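Local coordinates for mitochondrial dynamics protein MID49 (Mus musculus, PDB 4WOY), which promotes recruitment of the fission mediator dynamin-related protein 1 to the mitochondrial surface, regulates its GTPase activity and is required for mitochondrial fission, at residues 222-225 with 226-230; 273-276 with 277-280; 125-128 with 129-133; 24-27 with 28-32. The protein carries 1 engineered substitution. One frame throughout, in Å; residues are numbered along the deposited sequence.

How the contacts relate
Contacts 1 and 2 lie on the same side of the chain's centre, their own centres about 15 Å apart, among the helices that follow the mixed sheet; contact 3 is on the opposite side, about 39 Å from contact 1 between centres. Contacts 3 and 4 belong to the nucleotidyltransferase-like part, each on a helix that packs on strand 173-182. All four are partly buried. Contact 1 differs in kind: it is a turn between two helices, tied by side-chain charges, whereas 273-280 and 24-32 are helix interior with regular backbone bonds and one apolar flank. Contact 3 combines both chemistries, a serine-capped helix start with a salt bridge on one flank and leucines on the sheet-facing flank.

Contact 1 of 4, residues 222-225 with 226-230; sequences DQDA and GTRRR
Arg228 meets Asp224 end-on, with one terminal nitrogen for each carboxylate oxygen. Arg228 NH1 to Asp224 OD1 measures 2.9 Å; at 172° this salt-bridge bond is almost straight, lies in the guanidinium plane and uses the syn lone pair of OD1. The second bond, Arg228 NH2 to Asp224 OD2, is 3.0 Å long and more bent. It reaches OD2 on the syn side but out of the carboxylate plane, as expected from the 31° between the two flat groups. The side chains approach from opposite directions. Asp224 CG sits between its backbone N and carbonyl carbon (chi1 61°), which turns the carboxylate back over the turn, while the arginine chain runs extended from CG to NE. Two nearly parallel bonds, one from each terminal nitrogen, restrain the rotation of the guanidinium, and Asp221 adds a salt bridge at NH1. NE is bonded to Gly261 O, and Trp267 makes a cation-pi contact.

Gly226 lies beside this pair, its N 3.1 Å from Asp224 OD1. Further out, Asp222 OD1 is 4.2 Å from Arg229 NH2 and well out of that guanidinium plane, a proximity of charge alone; the salt bridge of Arg229 is made by its NE with Asp221. Ala225, with positive phi, ends the helical run, and Thr227 stands at the N-cap position of the next helix without a capping bond; its OG1 is hydrogen-bonded to Trp267 O instead. The turn thus joins helix 210-224 to helix 228-241: Arg228 packs back on Leu220 and Arg229 on Leu217, while Thr227 and Arg230 touch Leu272 of helix 272-288.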
ATOM      1  N   ASP A 222      19.547  -8.345   0.148  1.00 72.42           N
ATOM      2  CA  ASP A 222      20.816  -7.746   0.528  1.00 73.37           C
ATOM      3  C   ASP A 222      21.863  -8.800   0.891  1.00 80.70           C
ATOM      4  O   ASP A 222      23.057  -8.562   0.730  1.00 93.83           O
ATOM      5  CB  ASP A 222      20.617  -6.774   1.685  1.00 69.26           C
ATOM      6  CG  ASP A 222      20.094  -5.431   1.230  1.00 80.21           C
ATOM      7  OD1 ASP A 222      19.536  -5.352   0.112  1.00 95.53           O
ATOM      8  OD2 ASP A 222      20.211  -4.453   1.996  1.00 75.15           O
ATOM      9  N   GLN A 223      21.416  -9.956   1.374  1.00 70.02           N
ATOM     10  CA  GLN A 223      22.334 -11.031   1.753  1.00 79.12           C
ATOM     11  C   GLN A 223      22.861 -11.907   0.595  1.00 85.31           C
ATOM     12  O   GLN A 223      23.868 -12.597   0.781  1.00 84.04           O
ATOM     13  CB  GLN A 223      21.705 -11.921   2.828  1.00 85.01           C
ATOM     14  CG  GLN A 223      20.491 -12.703   2.414  1.00 91.23           C
ATOM     15  CD  GLN A 223      19.741 -13.240   3.619  1.00 99.37           C
ATOM     16  OE1 GLN A 223      19.912 -12.757   4.740  1.00 93.69           O
ATOM     17  NE2 GLN A 223      18.901 -14.242   3.394  1.00104.19           N
ATOM     18  N   ASP A 224      22.181 -11.933  -0.559  1.00 85.43           N
ATOM     19  CA  ASP A 224      22.676 -12.694  -1.729  1.00 77.98           C
ATOM     20  C   ASP A 224      22.612 -11.939  -3.055  1.00 71.62           C
ATOM     21  O   ASP A 224      22.611 -12.558  -4.124  1.00 71.87           O
ATOM     22  CB  ASP A 224      21.911 -14.009  -1.898  1.00 78.23           C
ATOM     23  CG  ASP A 224      20.420 -13.808  -2.136  1.00 76.41           C
ATOM     24  OD1 ASP A 224      19.923 -12.667  -2.029  1.00 80.12           O
ATOM     25  OD2 ASP A 224      19.745 -14.811  -2.431  1.00 71.77           O
ATOM     26  N   ALA A 225      22.539 -10.613  -2.981  1.00 57.99           N
ATOM     27  CA  ALA A 225      22.373  -9.764  -4.164  1.00 59.60           C
ATOM     28  C   ALA A 225      21.207 -10.249  -5.013  1.00 60.17           C
ATOM     29  O   ALA A 225      21.295 -10.276  -6.244  1.00 57.57           O
ATOM     30  CB  ALA A 225      23.657  -9.724  -5.000  1.00 56.08           C
ATOM     31  N   GLY A 226      20.122 -10.636  -4.344  1.00 52.67           N
ATOM     32  CA  GLY A 226      19.014 -11.293  -5.004  1.00 46.39           C
ATOM     33  C   GLY A 226      18.121 -10.373  -5.807  1.00 44.55           C
ATOM     34  O   GLY A 226      18.209  -9.150  -5.698  1.00 44.44           O
ATOM     35  N   THR A 227      17.240 -10.982  -6.597  1.00 53.91           N
ATOM     36  CA  THR A 227      16.338 -10.263  -7.484  1.00 54.57           C
ATOM     37  C   THR A 227      14.873 -10.401  -7.087  1.00 51.14           C
ATOM     38  O   THR A 227      13.974 -10.262  -7.929  1.00 46.57           O
ATOM     39  CB  THR A 227      16.488 -10.762  -8.914  1.00 59.01           C
ATOM     40  OG1 THR A 227      16.392 -12.191  -8.905  1.00 62.79           O
ATOM     41  CG2 THR A 227      17.842 -10.366  -9.487  1.00 59.10           C
ATOM     42  N   ARG A 228      14.620 -10.690  -5.818  1.00 38.85           N
ATOM     43  CA  ARG A 228      13.240 -10.855  -5.377  1.00 44.00           C
ATOM     44  C   ARG A 228      12.424  -9.585  -5.633  1.00 45.44           C
ATOM     45  O   ARG A 228      11.379  -9.650  -6.279  1.00 49.90           O
ATOM     46  CB  ARG A 228      13.185 -11.217  -3.888  1.00 38.15           C
ATOM     47  CG  ARG A 228      13.843 -12.540  -3.551  1.00 41.96           C
ATOM     48  CD  ARG A 228      14.197 -12.600  -2.067  1.00 44.21           C
ATOM     49  NE  ARG A 228      14.987 -13.784  -1.723  1.00 47.97           N
ATOM     50  CZ  ARG A 228      16.316 -13.827  -1.751  1.00 52.30           C
ATOM     51  NH1 ARG A 228      17.012 -12.756  -2.133  1.00 46.69           N
ATOM     52  NH2 ARG A 228      16.947 -14.940  -1.401  1.00 49.70           N
ATOM     53  N   ARG A 229      12.916  -8.441  -5.155  1.00 36.06           N
ATOM     54  CA  ARG A 229      12.195  -7.173  -5.292  1.00 45.36           C
ATOM     55  C   ARG A 229      12.072  -6.779  -6.748  1.00 41.78           C
ATOM     56  O   ARG A 229      11.086  -6.174  -7.171  1.00 34.13           O
ATOM     57  CB  ARG A 229      12.886  -6.041  -4.527  1.00 42.55           C
ATOM     58  CG  ARG A 229      12.703  -6.051  -3.026  1.00 43.78           C
ATOM     59  CD  ARG A 229      13.686  -5.088  -2.398  1.00 50.86           C
ATOM     60  NE  ARG A 229      15.037  -5.364  -2.902  1.00 65.37           N
ATOM     61  CZ  ARG A 229      16.054  -4.504  -2.884  1.00 65.29           C
ATOM     62  NH1 ARG A 229      15.905  -3.279  -2.389  1.00 70.80           N
ATOM     63  NH2 ARG A 229      17.226  -4.874  -3.368  1.00 52.66           N
ATOM     64  N   ARG A 230      13.088  -7.122  -7.518  1.00 41.15           N
ATOM     65  CA  ARG A 230      13.046  -6.898  -8.946  1.00 40.34           C
ATOM     66  C   ARG A 230      11.914  -7.738  -9.581  1.00 39.58           C
ATOM     67  O   ARG A 230      11.190  -7.259 -10.464  1.00 44.68           O
ATOM     68  CB  ARG A 230      14.418  -7.220  -9.536  1.00 45.63           C
ATOM     69  CG  ARG A 230      14.501  -7.142 -11.019  1.00 44.64           C
ATOM     70  CD  ARG A 230      15.909  -6.760 -11.451  1.00 46.39           C
ATOM     71  NE  ARG A 230      16.134  -7.186 -12.822  1.00 52.57           N
ATOM     72  CZ  ARG A 230      17.306  -7.571 -13.289  1.00 52.44           C
ATOM     73  NH1 ARG A 230      18.367  -7.568 -12.489  1.00 53.72           N
ATOM     74  NH2 ARG A 230      17.409  -7.958 -14.554  1.00 49.18           N
TER

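Contact 2 of 4, residues 273-276 with 277-280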
ATOM      1  N   GLY A 273      14.154 -15.549 -14.834  1.00 47.64           N
ATOM      2  CA  GLY A 273      13.147 -16.111 -15.710  1.00 46.38           C
ATOM      3  C   GLY A 273      12.445 -17.307 -15.096  1.00 52.40           C
ATOM      4  O   GLY A 273      11.229 -17.442 -15.201  1.00 53.98           O
ATOM      5  N   GLU A 274      13.218 -18.162 -14.435  1.00 55.79           N
ATOM      6  CA  GLU A 274      12.680 -19.324 -13.743  1.00 59.52           C
ATOM      7  C   GLU A 274      11.866 -18.941 -12.505  1.00 57.95           C
ATOM      8  O   GLU A 274      10.808 -19.520 -12.260  1.00 66.04           O
ATOM      9  CB  GLU A 274      13.811 -20.257 -13.334  1.00 67.14           C
ATOM     10  CG  GLU A 274      14.068 -21.395 -14.281  1.00 80.68           C
ATOM     11  CD  GLU A 274      15.397 -22.041 -14.001  1.00 95.05           C
ATOM     12  OE1 GLU A 274      15.771 -22.114 -12.809  1.00 94.90           O
ATOM     13  OE2 GLU A 274      16.068 -22.465 -14.966  1.00105.67           O
ATOM     14  N   ARG A 275      12.336 -17.943 -11.758  1.00 56.03           N
ATOM     15  CA  ARG A 275      11.602 -17.457 -10.590  1.00 57.94           C
ATOM     16  C   ARG A 275      10.268 -16.871 -11.000  1.00 49.32           C
ATOM     17  O   ARG A 275       9.252 -17.001 -10.289  1.00 45.14           O
ATOM     18  CB  ARG A 275      12.416 -16.407  -9.834  1.00 48.26           C
ATOM     19  CG  ARG A 275      13.622 -16.978  -9.129  1.00 47.30           C
ATOM     20  CD  ARG A 275      13.295 -18.257  -8.358  1.00 49.00           C
ATOM     21  NE  ARG A 275      14.431 -19.172  -8.436  1.00 65.95           N
ATOM     22  CZ  ARG A 275      14.433 -20.336  -9.077  1.00 67.54           C
ATOM     23  NH1 ARG A 275      13.331 -20.790  -9.651  1.00 60.49           N
ATOM     24  NH2 ARG A 275      15.538 -21.069  -9.099  1.00 79.13           N
ATOM     25  N   PHE A 276      10.298 -16.211 -12.150  1.00 49.93           N
ATOM     26  CA  PHE A 276       9.116 -15.627 -12.749  1.00 50.65           C
ATOM     27  C   PHE A 276       8.107 -16.708 -13.114  1.00 49.54           C
ATOM     28  O   PHE A 276       6.935 -16.587 -12.780  1.00 47.22           O
ATOM     29  CB  PHE A 276       9.497 -14.822 -13.987  1.00 49.98           C
ATOM     30  CG  PHE A 276       8.324 -14.228 -14.716  1.00 46.72           C
ATOM     31  CD1 PHE A 276       7.843 -12.979 -14.380  1.00 45.10           C
ATOM     32  CD2 PHE A 276       7.724 -14.906 -15.755  1.00 49.57           C
ATOM     33  CE1 PHE A 276       6.765 -12.425 -15.067  1.00 45.84           C
ATOM     34  CE2 PHE A 276       6.646 -14.363 -16.436  1.00 46.66           C
ATOM     35  CZ  PHE A 276       6.169 -13.134 -16.098  1.00 42.52           C
ATOM     36  N   LEU A 277       8.559 -17.776 -13.770  1.00 47.07           N
ATOM     37  CA  LEU A 277       7.631 -18.814 -14.197  1.00 49.89           C
ATOM     38  C   LEU A 277       7.086 -19.526 -12.959  1.00 56.30           C
ATOM     39  O   LEU A 277       5.880 -19.775 -12.847  1.00 62.84           O
ATOM     40  CB  LEU A 277       8.297 -19.810 -15.147  1.00 55.33           C
ATOM     41  CG  LEU A 277       8.796 -19.198 -16.465  1.00 64.89           C
ATOM     42  CD1 LEU A 277       9.483 -20.218 -17.389  1.00 67.42           C
ATOM     43  CD2 LEU A 277       7.708 -18.434 -17.190  1.00 58.77           C
ATOM     44  N   GLN A 278       7.970 -19.782 -12.004  1.00 50.80           N
ATOM     45  CA  GLN A 278       7.571 -20.366 -10.730  1.00 55.19           C
ATOM     46  C   GLN A 278       6.489 -19.548 -10.013  1.00 51.90           C
ATOM     47  O   GLN A 278       5.612 -20.125  -9.377  1.00 53.13           O
ATOM     48  CB  GLN A 278       8.776 -20.511  -9.810  1.00 53.03           C
ATOM     49  CG  GLN A 278       8.594 -21.578  -8.783  1.00 59.26           C
ATOM     50  CD  GLN A 278       9.698 -21.575  -7.768  1.00 69.48           C
ATOM     51  OE1 GLN A 278      10.759 -20.999  -7.999  1.00 72.70           O
ATOM     52  NE2 GLN A 278       9.474 -22.252  -6.644  1.00 72.92           N
ATOM     53  N   ALA A 279       6.585 -18.219 -10.082  1.00 39.15           N
ATOM     54  CA  ALA A 279       5.545 -17.335  -9.543  1.00 47.07           C
ATOM     55  C   ALA A 279       4.200 -17.519 -10.239  1.00 48.47           C
ATOM     56  O   ALA A 279       3.163 -17.568  -9.586  1.00 55.05           O
ATOM     57  CB  ALA A 279       5.967 -15.891  -9.646  1.00 34.10           C
ATOM     58  N   LEU A 280       4.208 -17.597 -11.564  1.00 44.23           N
ATOM     59  CA  LEU A 280       2.963 -17.781 -12.289  1.00 46.15           C
ATOM     60  C   LEU A 280       2.361 -19.118 -11.884  1.00 51.58           C
ATOM     61  O   LEU A 280       1.142 -19.259 -11.780  1.00 50.15           O
ATOM     62  CB  LEU A 280       3.169 -17.734 -13.801  1.00 51.53           C
ATOM     63  CG  LEU A 280       3.674 -16.449 -14.458  1.00 52.54           C
ATOM     64  CD1 LEU A 280       3.354 -16.499 -15.937  1.00 49.53           C
ATOM     65  CD2 LEU A 280       3.120 -15.196 -13.826  1.00 50.41           C
TER
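Phe276 leaves the helix with CB 3.1 Å from the backbone N of Leu277, the close approach of consecutive residues. Its CG is anti to the backbone N (chi1 177°), a torsion that carries the ring alongside the next turn. At the ring, CD2 meets Leu277 CD2 at 3.8 Å, and that methyl lies at the ring edge, in its plane. One atom further out, CE2 comes within 4.0 Å of Leu280 CD1; here the approach is oblique. The ring therefore touches the residues one and four positions ahead, whose CG atoms both stand beside their backbone N. Helix 272-288 belongs to the Mab-21 HhH/H2TH-like family region, and Phe276 is one of its inward residues: it packs on Leu231, Leu235 and Ile238 of helix 228-241 and on Leu6 of helix 2-14. Beneath the side chains the i to i+4 ladder is regular, as in Gln278 N to Glu274 O at 2.9 Å and 167°. On another flank Arg275 and Gln278 run side by side, with NH1 3.1 Å from OE1 and the guanidinium and amide planes 86° apart. Arg275 bends at chi2 and chi3, and its NE is hydrogen-bonded to Ala266 O.

Contact 3 of 4, residues 125-128 with 129-133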
ATOM      1  N   SER A 125     -12.598   5.841  15.930  1.00 29.91           N
ATOM      2  CA  SER A 125     -13.208   5.479  14.652  1.00 35.56           C
ATOM      3  C   SER A 125     -12.404   5.965  13.453  1.00 30.51           C
ATOM      4  O   SER A 125     -12.294   7.152  13.243  1.00 36.61           O
ATOM      5  CB  SER A 125     -14.622   6.044  14.553  1.00 31.07           C
ATOM      6  OG  SER A 125     -15.178   5.772  13.271  1.00 28.99           O
ATOM      7  N   SER A 126     -11.887   5.046  12.647  1.00 33.51           N
ATOM      8  CA  SER A 126     -11.206   5.453  11.435  1.00 45.88           C
ATOM      9  C   SER A 126     -12.182   6.218  10.520  1.00 40.50           C
ATOM     10  O   SER A 126     -11.798   7.213   9.920  1.00 33.62           O
ATOM     11  CB  SER A 126     -10.584   4.237  10.733  1.00 41.67           C
ATOM     12  OG  SER A 126     -11.573   3.371  10.246  1.00 46.45           O
ATOM     13  N   ARG A 127     -13.447   5.780  10.471  1.00 30.71           N
ATOM     14  CA  ARG A 127     -14.446   6.398   9.604  1.00 28.51           C
ATOM     15  C   ARG A 127     -14.662   7.865   9.921  1.00 34.14           C
ATOM     16  O   ARG A 127     -14.770   8.675   9.009  1.00 33.88           O
ATOM     17  CB  ARG A 127     -15.797   5.682   9.700  1.00 34.33           C
ATOM     18  CG  ARG A 127     -16.968   6.481   9.098  1.00 39.09           C
ATOM     19  CD  ARG A 127     -18.291   5.740   9.215  1.00 44.43           C
ATOM     20  NE  ARG A 127     -18.635   5.446  10.611  1.00 58.19           N
ATOM     21  CZ  ARG A 127     -19.222   6.310  11.444  1.00 58.16           C
ATOM     22  NH1 ARG A 127     -19.546   7.536  11.027  1.00 56.40           N
ATOM     23  NH2 ARG A 127     -19.494   5.942  12.693  1.00 51.14           N
ATOM     24  N   VAL A 128     -14.750   8.204  11.200  1.00 36.86           N
ATOM     25  CA  VAL A 128     -14.944   9.593  11.603  1.00 37.09           C
ATOM     26  C   VAL A 128     -13.680  10.413  11.308  1.00 38.92           C
ATOM     27  O   VAL A 128     -13.750  11.549  10.814  1.00 46.70           O
ATOM     28  CB  VAL A 128     -15.341   9.688  13.095  1.00 37.24           C
ATOM     29  CG1 VAL A 128     -15.467  11.149  13.538  1.00 34.00           C
ATOM     30  CG2 VAL A 128     -16.663   8.940  13.330  1.00 35.00           C
ATOM     31  N   LEU A 129     -12.524   9.813  11.565  1.00 28.22           N
ATOM     32  CA  LEU A 129     -11.264  10.426  11.184  1.00 37.97           C
ATOM     33  C   LEU A 129     -11.205  10.684   9.684  1.00 39.47           C
ATOM     34  O   LEU A 129     -10.804  11.755   9.259  1.00 37.75           O
ATOM     35  CB  LEU A 129     -10.116   9.526  11.606  1.00 34.31           C
ATOM     36  CG  LEU A 129      -9.791   9.889  13.051  1.00 45.37           C
ATOM     37  CD1 LEU A 129      -9.132   8.729  13.786  1.00 45.09           C
ATOM     38  CD2 LEU A 129      -8.896  11.154  13.028  1.00 45.29           C
ATOM     39  N   LEU A 130     -11.650   9.701   8.903  1.00 37.00           N
ATOM     40  CA  LEU A 130     -11.720   9.808   7.459  1.00 40.64           C
ATOM     41  C   LEU A 130     -12.607  10.967   7.014  1.00 44.39           C
ATOM     42  O   LEU A 130     -12.200  11.748   6.153  1.00 45.73           O
ATOM     43  CB  LEU A 130     -12.222   8.505   6.853  1.00 40.70           C
ATOM     44  CG  LEU A 130     -11.159   7.451   6.585  1.00 36.20           C
ATOM     45  CD1 LEU A 130     -11.820   6.212   6.028  1.00 45.98           C
ATOM     46  CD2 LEU A 130     -10.100   7.981   5.621  1.00 34.96           C
ATOM     47  N   GLU A 131     -13.782  11.102   7.626  1.00 40.33           N
ATOM     48  CA  GLU A 131     -14.691  12.209   7.304  1.00 50.35           C
ATOM     49  C   GLU A 131     -14.011  13.579   7.505  1.00 45.72           C
ATOM     50  O   GLU A 131     -14.153  14.483   6.687  1.00 49.09           O
ATOM     51  CB  GLU A 131     -15.941  12.168   8.198  1.00 57.60           C
ATOM     52  CG  GLU A 131     -16.796  10.923   8.110  1.00 76.76           C
ATOM     53  CD  GLU A 131     -17.952  10.942   9.128  1.00 86.28           C
ATOM     54  OE1 GLU A 131     -17.798  11.631  10.167  1.00 87.31           O
ATOM     55  OE2 GLU A 131     -18.980  10.247   8.909  1.00 85.92           O
ATOM     56  N   LEU A 132     -13.264  13.717   8.597  1.00 40.88           N
ATOM     57  CA  LEU A 132     -12.612  14.975   8.912  1.00 40.07           C
ATOM     58  C   LEU A 132     -11.556  15.336   7.880  1.00 34.07           C
ATOM     59  O   LEU A 132     -11.513  16.445   7.404  1.00 46.84           O
ATOM     60  CB  LEU A 132     -11.970  14.926  10.298  1.00 41.12           C
ATOM     61  CG  LEU A 132     -11.275  16.241  10.687  1.00 39.78           C
ATOM     62  CD1 LEU A 132     -12.276  17.254  11.184  1.00 38.18           C
ATOM     63  CD2 LEU A 132     -10.168  15.995  11.689  1.00 37.21           C
ATOM     64  N   LEU A 133     -10.686  14.402   7.558  1.00 39.21           N
ATOM     65  CA  LEU A 133      -9.621  14.690   6.607  1.00 47.38           C
ATOM     66  C   LEU A 133     -10.138  14.860   5.174  1.00 52.09           C
ATOM     67  O   LEU A 133      -9.611  15.682   4.422  1.00 51.21           O
ATOM     68  CB  LEU A 133      -8.555  13.599   6.668  1.00 39.87           C
ATOM     69  CG  LEU A 133      -7.265  13.875   5.899  1.00 39.56           C
ATOM     70  CD1 LEU A 133      -6.666  15.275   6.173  1.00 34.18           C
ATOM     71  CD2 LEU A 133      -6.280  12.770   6.196  1.00 37.76           C
TER
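Charge joins Arg127 to Glu131 one helical turn on. Arg127 NH1 lies 3.5 Å from Glu131 OE2, a salt bridge with the oxygen near the guanidinium plane, at its edge. The two side chains point the same way, and their flat groups are 76° apart. A bend at chi3 (59°) folds the arginine tip over Val128, whose CG2 lies 3.7 Å above one guanidinium face, toward its rim. The other terminal nitrogen, NH2, is bonded to Asn203 OD1.

Backbone bonds run from each donor to the carbonyl four residues back. Leu130 N to Ser126 O is short at 2.7 Å, whereas Leu129 N to Ser125 O is 3.2 Å but nearly straight (171°).

Apolar contacts occupy another flank, where the Leu129 side chain packs on Met180 and Trp205, and Leu133 on Val178 and Met180, all residues of the mixed sheet.

Capping closes the first turn: Ser125 OG accepts the N-H of Val128 at 3.2 Å and is also hydrogen-bonded to Asn203 OD1, while Ser126 OG bonds to Ser202 O and Leu204 O. A serine side chain taking the N-H three residues ahead is the classical N-cap, here starting helix 126-139 directly after strand 123-124.

Contact 4 of 4, residues 24-27 with 28-32; sequences AKQL and AGDIA
Leu27 O accepts the N-H of Ile31 at 2.7 Å, with a bond angle of 167°, in the interior of helix 18-42. This long alpha-helix packs against the mixed sheet of the nucleotidyltransferase-like fold, and its conformations follow the division between sheet side and outer side. Ile31 has CG1 beside its backbone N (chi1 -62°), a torsion that lays CG1 over the carbonyl of the previous turn, 3.1 Å from Leu27 O. Leu27 adopts the same first torsion. Both side chains reach Leu165 of strand 162-166, and they contact Phe174 and Leu176 of strand 173-182 respectively. Ala28 touches both of those strand 173-182 residues as well as Val69; its CB is 3.3 Å from Ala24 O.

Away from the sheet, Gln26 places CG anti to its backbone N and then bends sharply at chi2 (-90°), which swings the amide toward Asp30. The Asp30 carboxylate turns back in its direction; the modelled ends of the two are too close to interpret, and the detail there is doubtful. The backbone below is regular: Gly29 N donates to Lys25 O at 2.8 Å, and Asp30 N to Gln26 O at 2.9 Å.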
ATOM      1  N   ALA A  24       9.441  13.066  -9.133  1.00 54.88           N
ATOM      2  CA  ALA A  24       8.277  12.596  -8.424  1.00 53.51           C
ATOM      3  C   ALA A  24       8.474  12.743  -6.912  1.00 57.35           C
ATOM      4  O   ALA A  24       7.588  13.234  -6.200  1.00 52.40           O
ATOM      5  CB  ALA A  24       7.992  11.152  -8.792  1.00 52.62           C
ATOM      6  N   LYS A  25       9.643  12.330  -6.433  1.00 55.63           N
ATOM      7  CA  LYS A  25       9.973  12.491  -5.029  1.00 56.30           C
ATOM      8  C   LYS A  25       9.975  13.974  -4.662  1.00 57.34           C
ATOM      9  O   LYS A  25       9.557  14.359  -3.574  1.00 56.22           O
ATOM     10  CB  LYS A  25      11.338  11.876  -4.712  1.00 59.07           C
ATOM     11  CG  LYS A  25      11.371  10.365  -4.719  1.00 51.29           C
ATOM     12  CD  LYS A  25      12.752   9.860  -4.360  1.00 46.83           C
ATOM     13  CE  LYS A  25      12.771   8.384  -4.535  1.00 50.08           C
ATOM     14  NZ  LYS A  25      14.016   7.744  -4.098  1.00 49.36           N
ATOM     15  N   GLN A  26      10.417  14.812  -5.586  1.00 50.99           N
ATOM     16  CA  GLN A  26      10.474  16.231  -5.297  1.00 57.58           C
ATOM     17  C   GLN A  26       9.069  16.810  -5.065  1.00 56.35           C
ATOM     18  O   GLN A  26       8.818  17.476  -4.052  1.00 53.82           O
ATOM     19  CB  GLN A  26      11.205  16.976  -6.434  1.00 57.89           C
ATOM     20  CG  GLN A  26      11.369  18.456  -6.215  1.00 62.15           C
ATOM     21  CD  GLN A  26      10.210  19.239  -6.778  1.00 68.81           C
ATOM     22  OE1 GLN A  26       9.810  19.040  -7.923  1.00 78.49           O
ATOM     23  NE2 GLN A  26       9.649  20.125  -5.973  1.00 72.43           N
ATOM     24  N   LEU A  27       8.150  16.544  -5.987  1.00 57.74           N
ATOM     25  CA  LEU A  27       6.786  17.055  -5.869  1.00 55.35           C
ATOM     26  C   LEU A  27       6.092  16.471  -4.630  1.00 53.15           C
ATOM     27  O   LEU A  27       5.557  17.207  -3.810  1.00 54.89           O
ATOM     28  CB  LEU A  27       5.992  16.736  -7.134  1.00 59.07           C
ATOM     29  CG  LEU A  27       6.487  17.410  -8.424  1.00 61.44           C
ATOM     30  CD1 LEU A  27       5.725  16.871  -9.620  1.00 55.13           C
ATOM     31  CD2 LEU A  27       6.373  18.913  -8.353  1.00 59.54           C
ATOM     32  N   ALA A  28       6.149  15.153  -4.478  1.00 45.86           N
ATOM     33  CA  ALA A  28       5.526  14.480  -3.346  1.00 44.32           C
ATOM     34  C   ALA A  28       6.089  14.964  -2.004  1.00 46.86           C
ATOM     35  O   ALA A  28       5.358  15.107  -1.028  1.00 49.02           O
ATOM     36  CB  ALA A  28       5.704  12.946  -3.471  1.00 41.07           C
ATOM     37  N   GLY A  29       7.393  15.205  -1.960  1.00 49.10           N
ATOM     38  CA  GLY A  29       8.026  15.714  -0.766  1.00 46.28           C
ATOM     39  C   GLY A  29       7.517  17.102  -0.480  1.00 51.50           C
ATOM     40  O   GLY A  29       7.216  17.441   0.670  1.00 47.58           O
ATOM     41  N   ASP A  30       7.403  17.911  -1.531  1.00 63.11           N
ATOM     42  CA  ASP A  30       6.977  19.305  -1.372  1.00 62.63           C
ATOM     43  C   ASP A  30       5.497  19.447  -1.042  1.00 57.07           C
ATOM     44  O   ASP A  30       5.118  20.301  -0.245  1.00 53.70           O
ATOM     45  CB  ASP A  30       7.304  20.102  -2.621  1.00 67.50           C
ATOM     46  CG  ASP A  30       8.778  20.372  -2.751  1.00 76.02           C
ATOM     47  OD1 ASP A  30       9.424  20.641  -1.720  1.00 79.89           O
ATOM     48  OD2 ASP A  30       9.292  20.312  -3.881  1.00 78.36           O
ATOM     49  N   ILE A  31       4.669  18.612  -1.656  1.00 60.14           N
ATOM     50  CA  ILE A  31       3.253  18.574  -1.331  1.00 60.15           C
ATOM     51  C   ILE A  31       3.055  18.201   0.140  1.00 58.10           C
ATOM     52  O   ILE A  31       2.190  18.755   0.814  1.00 62.42           O
ATOM     53  CB  ILE A  31       2.510  17.571  -2.221  1.00 52.97           C
ATOM     54  CG1 ILE A  31       2.615  18.008  -3.685  1.00 56.47           C
ATOM     55  CG2 ILE A  31       1.058  17.448  -1.788  1.00 45.22           C
ATOM     56  CD1 ILE A  31       2.010  17.056  -4.669  1.00 51.11           C
ATOM     57  N   ALA A  32       3.883  17.297   0.649  1.00 56.92           N
ATOM     58  CA  ALA A  32       3.762  16.879   2.043  1.00 56.53           C
ATOM     59  C   ALA A  32       3.995  18.032   3.015  1.00 55.13           C
ATOM     60  O   ALA A  32       3.234  18.213   3.962  1.00 54.56           O
ATOM     61  CB  ALA A  32       4.732  15.742   2.343  1.00 55.02           C
TER